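PDB 3HCW: maltose operon transcriptional repressor from Staphylococcus aureus subsp. aureus Mu50, which probably represses transcription of the maltose operon as a LacI-family regulator, its C-terminal fragment having the periplasmic-binding-protein-like fold that would sense an effector. Local coordinates for the interface of chains A and B. Numbering follows the deposited sequence. Chains: chain A/B, Maltose operon transcriptional repressor.

Both contacts join chain A to chain B across one two-fold symmetric interface, so each occurs twice. Their C-alpha centres lie about 16 Å apart. On chain A they are linked by the short helix 231-234: A:Tyr231 at its start belongs to contact 2, and the loop after A:Glu234 at its end makes contact 1. Chain B answers with helices 173-188 and 201-213 in contact 1; in contact 2 its helix 19-22 and the following B:Leu23 meet helix 25-39 of chain A. LacI-family repressors commonly dimerise through this domain, which suggests a biological dimer, though the crystal assembly alone does not establish it.

Contact 1: the interface of chains A and B. Residues chain A 234-239; chain B 173, 202, 205-206, 208-209.
B:Ser209 meets the loop of chain A at the backbone oxygen of A:Ala236, and this bond anchors the polar part of the interface. Its hydroxyl OG donates to A:Ala236 O at 2.6 Å, arriving tilted 33° from the carbonyl plane. The OG stands anti to the backbone N (chi1 -177°), which turns it outward from helix 201-213 toward the loop. Serine suits the place because one small hydroxyl can give and accept at once: B:Arg173 NH1 donates to the same OG at 2.7 Å, nearly straight at 168° and in the guanidinium plane. The arginine thus orients the hydroxyl, probably leaving its hydrogen for A:Ala236 O, while itself touching chain A.

A water adds a second polar link, 2.7 Å from A:Ile235 O and 2.7 Å from B:Leu205 O, and joins the hydroxyl A:Ser237 OG. The two carbonyl oxygens, A:Ile235 O and B:Leu205 O, come within 3.3 Å of each other, and the water, probably donating to both, would ease their repulsion.

The apolar contacts flank these bonds. A:Ile235 lays its CD1 methyl against B:Leu205 CB at 3.7 Å, the side chains crossing at about a right angle, with B:Ala206 beside them; the small alanine lets the branched isoleucine settle close to the helix. On the other side of the B:Ser209 bond, A:Pro239 and B:Arg173 meet tip to tip, the ring carbon CG 3.6 Å from the guanidinium carbon CZ. A rigid proline ring gives that flat group a firm apolar neighbour.

The cis peptide bond before A:Pro238 helps shape the loop from helix 231-234 toward strand 241-244, which rests on helix 201-213 of chain B and against the side chain opening helix 173-188.

Contact 2: the interface of chains A and B. Residues chain A 25, 28-29, 32, 230-231; chain B 19, 22-23.
A:Asn29 and B:Arg22 form the polar core of this contact, the arginine gripping the amide oxygen OD1 side-on with two nitrogens. NH2 of B:Arg22 donates to A:Asn29 OD1 at 2.7 Å from above the carbonyl plane, while NE of B:Arg22 reaches the same oxygen at 2.8 Å, nearly along the C=O axis. OD1 lies near the guanidinium plane at its NE/NH2 edge, and the amide plane is turned 86° to it. CG of B:Arg22 sits between the backbone N and carbonyl carbon (chi1 76°), and the chain, extended from CG to NE, carries the guanidinium to A:Asn29 and A:Leu32. Asparagine suits the place because its other end can donate: ND2 of A:Asn29 bonds B:Glu19 OE1 at 3.1 Å. B:Glu19 OE1 also lies 3.8 Å from B:Arg22 NH2 in a salt bridge within chain B, which would help position the arginine.

Packing is close around this core. A:Leu32 places its CD2 methyl over the centre of one guanidinium face, 3.6 Å from B:Arg22 CZ, and B:Glu19 CB lies toward the rim of the opposite face. B:Leu23 presses its forked tip against A:Pro25, CD1 lying 3.6 Å from CB of the proline, and its CD2 also meets A:Ile28 CG2. Proline, lacking an N-H to donate, suits this first turn of helix 25-39 and offers a rigid apolar ring on which both methyls close.

The looser side lies toward A:Ser230 and A:Tyr231, where OE2, the other carboxylate oxygen of B:Glu19, meets backbone. There A:Tyr231 N, starting helix 231-234, gives B:Glu19 OE2 a weak hydrogen bond of 3.1 Å, bent to 126° at the hydrogen.

Contact 1: the interface of chains A and B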
loop_
_atom_site.group_PDB
_atom_site.type_symbol
_atom_site.label_atom_id
_atom_site.label_comp_id
_atom_site.label_asym_id
_atom_site.label_seq_id
_atom_site.Cartn_x
_atom_site.Cartn_y
_atom_site.Cartn_z
ATOM N N GLU A 234 -5.038 -1.385 -10.566
ATOM C CA GLU A 234 -6.405 -1.787 -10.870
ATOM C C GLU A 234 -7.433 -0.669 -10.641
ATOM O O GLU A 234 -8.359 -0.506 -11.423
ATOM C CB GLU A 234 -6.785 -3.012 -10.032
ATOM C CG GLU A 234 -8.106 -3.656 -10.452
ATOM C CD GLU A 234 -8.440 -4.930 -9.684
ATOM O OE1 GLU A 234 -9.646 -5.212 -9.539
ATOM O OE2 GLU A 234 -7.514 -5.648 -9.236
ATOM N N ILE A 235 -7.269 0.098 -9.567
ATOM C CA ILE A 235 -8.225 1.167 -9.259
ATOM C C ILE A 235 -7.610 2.569 -9.383
ATOM O O ILE A 235 -8.102 3.526 -8.785
ATOM C CB ILE A 235 -8.959 0.955 -7.896
ATOM C CG1 ILE A 235 -7.971 0.973 -6.719
ATOM C CG2 ILE A 235 -9.775 -0.360 -7.921
ATOM C CD1 ILE A 235 -8.615 1.259 -5.378
ATOM N N ALA A 236 -6.555 2.678 -10.193
ATOM C CA ALA A 236 -5.995 3.976 -10.584
ATOM C C ALA A 236 -6.971 4.704 -11.505
ATOM O O ALA A 236 -7.959 4.125 -11.945
ATOM C CB ALA A 236 -4.650 3.795 -11.276
ATOM N N SER A 237 -6.686 5.973 -11.785
ATOM C CA SER A 237 -7.489 6.798 -12.666
ATOM C C SER A 237 -6.695 7.088 -13.943
ATOM O O SER A 237 -5.802 7.943 -13.925
ATOM C CB SER A 237 -7.868 8.120 -11.972
ATOM O OG SER A 237 -8.664 7.889 -10.808
ATOM N N PRO A 238 -6.982 6.354 -15.048
ATOM C CA PRO A 238 -7.878 5.193 -15.226
ATOM C C PRO A 238 -7.175 3.874 -14.860
ATOM O O PRO A 238 -5.958 3.880 -14.671
ATOM C CB PRO A 238 -8.157 5.216 -16.732
ATOM C CG PRO A 238 -6.868 5.692 -17.318
ATOM C CD PRO A 238 -6.331 6.728 -16.319
ATOM N N PRO A 239 -7.929 2.748 -14.730
ATOM C CA PRO A 239 -7.260 1.466 -14.496
ATOM C C PRO A 239 -6.085 1.223 -15.436
ATOM O O PRO A 239 -6.183 1.479 -16.637
ATOM C CB PRO A 239 -8.371 0.454 -14.745
ATOM C CG PRO A 239 -9.573 1.160 -14.203
ATOM C CD PRO A 239 -9.395 2.578 -14.727
ATOM N N ARG B 173 -16.194 -2.598 -8.737
ATOM C CA ARG B 173 -16.186 -1.595 -9.810
ATOM C C ARG B 173 -17.538 -1.252 -10.431
ATOM O O ARG B 173 -17.917 -0.081 -10.492
ATOM C CB ARG B 173 -15.249 -2.087 -10.920
ATOM C CG ARG B 173 -15.154 -1.194 -12.139
ATOM C CD ARG B 173 -13.968 -0.296 -11.999
ATOM N NE ARG B 173 -13.864 0.661 -13.089
ATOM C CZ ARG B 173 -12.982 1.652 -13.102
ATOM N NH1 ARG B 173 -12.136 1.799 -12.080
ATOM N NH2 ARG B 173 -12.948 2.490 -14.128
ATOM N N MET B 202 -8.971 4.009 0.650
ATOM C CA MET B 202 -8.902 2.885 -0.281
ATOM C C MET B 202 -10.192 2.726 -1.096
ATOM O O MET B 202 -10.117 2.546 -2.309
ATOM C CB MET B 202 -8.515 1.583 0.439
ATOM C CG MET B 202 -8.001 0.480 -0.496
ATOM S SD MET B 202 -6.451 0.883 -1.350
ATOM C CE MET B 202 -5.279 0.597 -0.049
ATOM N N LEU B 205 -10.507 5.716 -3.632
ATOM C CA LEU B 205 -9.763 5.567 -4.878
ATOM C C LEU B 205 -10.542 4.863 -5.973
ATOM O O LEU B 205 -10.397 5.195 -7.144
ATOM C CB LEU B 205 -8.433 4.840 -4.634
ATOM C CG LEU B 205 -7.354 5.617 -3.880
ATOM C CD1 LEU B 205 -6.092 4.782 -3.782
ATOM C CD2 LEU B 205 -7.081 6.964 -4.537
ATOM N N ALA B 206 -11.362 3.887 -5.591
ATOM C CA ALA B 206 -12.225 3.186 -6.542
ATOM C C ALA B 206 -13.315 4.134 -7.055
ATOM O O ALA B 206 -13.683 4.092 -8.236
ATOM C CB ALA B 206 -12.819 1.923 -5.889
ATOM N N LEU B 208 -12.962 7.581 -7.246
ATOM C CA LEU B 208 -12.245 8.496 -8.161
ATOM C C LEU B 208 -12.034 7.909 -9.551
ATOM O O LEU B 208 -12.075 8.623 -10.553
ATOM C CB LEU B 208 -10.874 8.905 -7.579
ATOM C CG LEU B 208 -10.831 9.708 -6.273
ATOM C CD1 LEU B 208 -9.401 10.014 -5.847
ATOM C CD2 LEU B 208 -11.612 11.006 -6.426
ATOM N N SER B 209 -11.782 6.605 -9.603
ATOM C CA SER B 209 -11.506 5.942 -10.865
ATOM C C SER B 209 -12.791 5.852 -11.718
ATOM O O SER B 209 -12.748 6.020 -12.938
ATOM C CB SER B 209 -10.881 4.579 -10.606
ATOM O OG SER B 209 -10.534 3.952 -11.828
HETATM O O HOH W 1 -8.265 6.236 -8.470
#

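Contact 2: the interface of chains A and B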
loop_
_atom_site.group_PDB
_atom_site.type_symbol
_atom_site.label_atom_id
_atom_site.label_comp_id
_atom_site.label_asym_id
_atom_site.label_seq_id
_atom_site.Cartn_x
_atom_site.Cartn_y
_atom_site.Cartn_z
ATOM N N PRO A 25 3.605 -1.887 -2.562
ATOM C CA PRO A 25 3.025 -3.230 -2.646
ATOM C C PRO A 25 3.992 -4.299 -3.153
ATOM O O PRO A 25 3.697 -5.488 -3.032
ATOM C CB PRO A 25 1.889 -3.062 -3.667
ATOM C CG PRO A 25 1.539 -1.632 -3.607
ATOM C CD PRO A 25 2.866 -0.938 -3.411
ATOM N N ILE A 28 5.711 -5.063 0.311
ATOM C CA ILE A 28 4.671 -5.699 1.146
ATOM C C ILE A 28 4.432 -7.158 0.743
ATOM O O ILE A 28 4.442 -8.050 1.588
ATOM C CB ILE A 28 3.355 -4.892 1.157
ATOM C CG1 ILE A 28 3.591 -3.542 1.840
ATOM C CG2 ILE A 28 2.231 -5.670 1.879
ATOM C CD1 ILE A 28 2.746 -2.466 1.302
ATOM N N ASN A 29 4.284 -7.407 -0.554
ATOM C CA ASN A 29 4.091 -8.770 -1.021
ATOM C C ASN A 29 5.340 -9.653 -0.984
ATOM O O ASN A 29 5.240 -10.840 -0.681
ATOM C CB ASN A 29 3.421 -8.771 -2.388
ATOM C CG ASN A 29 2.003 -8.236 -2.327
ATOM O OD1 ASN A 29 1.244 -8.596 -1.437
ATOM N ND2 ASN A 29 1.644 -7.368 -3.266
ATOM N N LEU A 32 5.790 -10.508 2.734
ATOM C CA LEU A 32 4.756 -11.516 3.048
ATOM C C LEU A 32 5.106 -12.909 2.496
ATOM O O LEU A 32 4.975 -13.924 3.197
ATOM C CB LEU A 32 3.380 -11.074 2.527
ATOM C CG LEU A 32 2.169 -11.973 2.812
ATOM C CD1 LEU A 32 1.797 -11.960 4.288
ATOM C CD2 LEU A 32 0.981 -11.551 1.980
ATOM N N SER A 230 -0.882 -4.380 -8.804
ATOM C CA SER A 230 -1.526 -4.624 -7.531
ATOM C C SER A 230 -2.924 -4.035 -7.631
ATOM O O SER A 230 -3.355 -3.603 -8.707
ATOM C CB SER A 230 -0.753 -3.937 -6.401
ATOM O OG SER A 230 -0.873 -2.525 -6.501
ATOM N N TYR A 231 -3.603 -3.987 -6.492
ATOM C CA TYR A 231 -4.905 -3.364 -6.367
ATOM C C TYR A 231 -4.868 -1.888 -6.758
ATOM O O TYR A 231 -5.861 -1.357 -7.246
ATOM C CB TYR A 231 -5.446 -3.548 -4.937
ATOM C CG TYR A 231 -6.898 -3.156 -4.764
ATOM C CD1 TYR A 231 -7.915 -3.808 -5.477
ATOM C CD2 TYR A 231 -7.258 -2.140 -3.888
ATOM C CE1 TYR A 231 -9.256 -3.443 -5.321
ATOM C CE2 TYR A 231 -8.593 -1.769 -3.718
ATOM C CZ TYR A 231 -9.585 -2.416 -4.435
ATOM O OH TYR A 231 -10.896 -2.027 -4.257
ATOM N N GLU B 19 -5.071 -7.810 -0.391
ATOM C CA GLU B 19 -4.405 -6.534 -0.637
ATOM C C GLU B 19 -5.169 -5.198 -0.476
ATOM O O GLU B 19 -4.538 -4.204 -0.129
ATOM C CB GLU B 19 -3.406 -6.553 -1.805
ATOM C CG GLU B 19 -3.691 -7.342 -3.043
ATOM C CD GLU B 19 -2.606 -7.088 -4.097
ATOM O OE1 GLU B 19 -1.394 -7.173 -3.773
ATOM O OE2 GLU B 19 -2.967 -6.787 -5.248
ATOM N N ARG B 22 -4.117 -5.270 3.274
ATOM C CA ARG B 22 -2.692 -5.257 3.618
ATOM C C ARG B 22 -1.860 -4.179 2.906
ATOM O O ARG B 22 -0.761 -3.874 3.357
ATOM C CB ARG B 22 -2.067 -6.644 3.446
ATOM C CG ARG B 22 -1.813 -7.038 2.005
ATOM C CD ARG B 22 -0.906 -8.233 1.956
ATOM N NE ARG B 22 -0.681 -8.690 0.591
ATOM C CZ ARG B 22 -1.330 -9.690 0.003
ATOM N NH1 ARG B 22 -2.265 -10.371 0.652
ATOM N NH2 ARG B 22 -1.015 -10.024 -1.245
ATOM N N LEU B 23 -2.381 -3.620 1.806
ATOM C CA LEU B 23 -1.718 -2.504 1.102
ATOM C C LEU B 23 -2.188 -1.131 1.579
ATOM O O LEU B 23 -1.637 -0.105 1.149
ATOM C CB LEU B 23 -1.891 -2.594 -0.416
ATOM C CG LEU B 23 -1.392 -3.841 -1.154
ATOM C CD1 LEU B 23 -1.522 -3.664 -2.661
ATOM C CD2 LEU B 23 0.022 -4.224 -0.767
#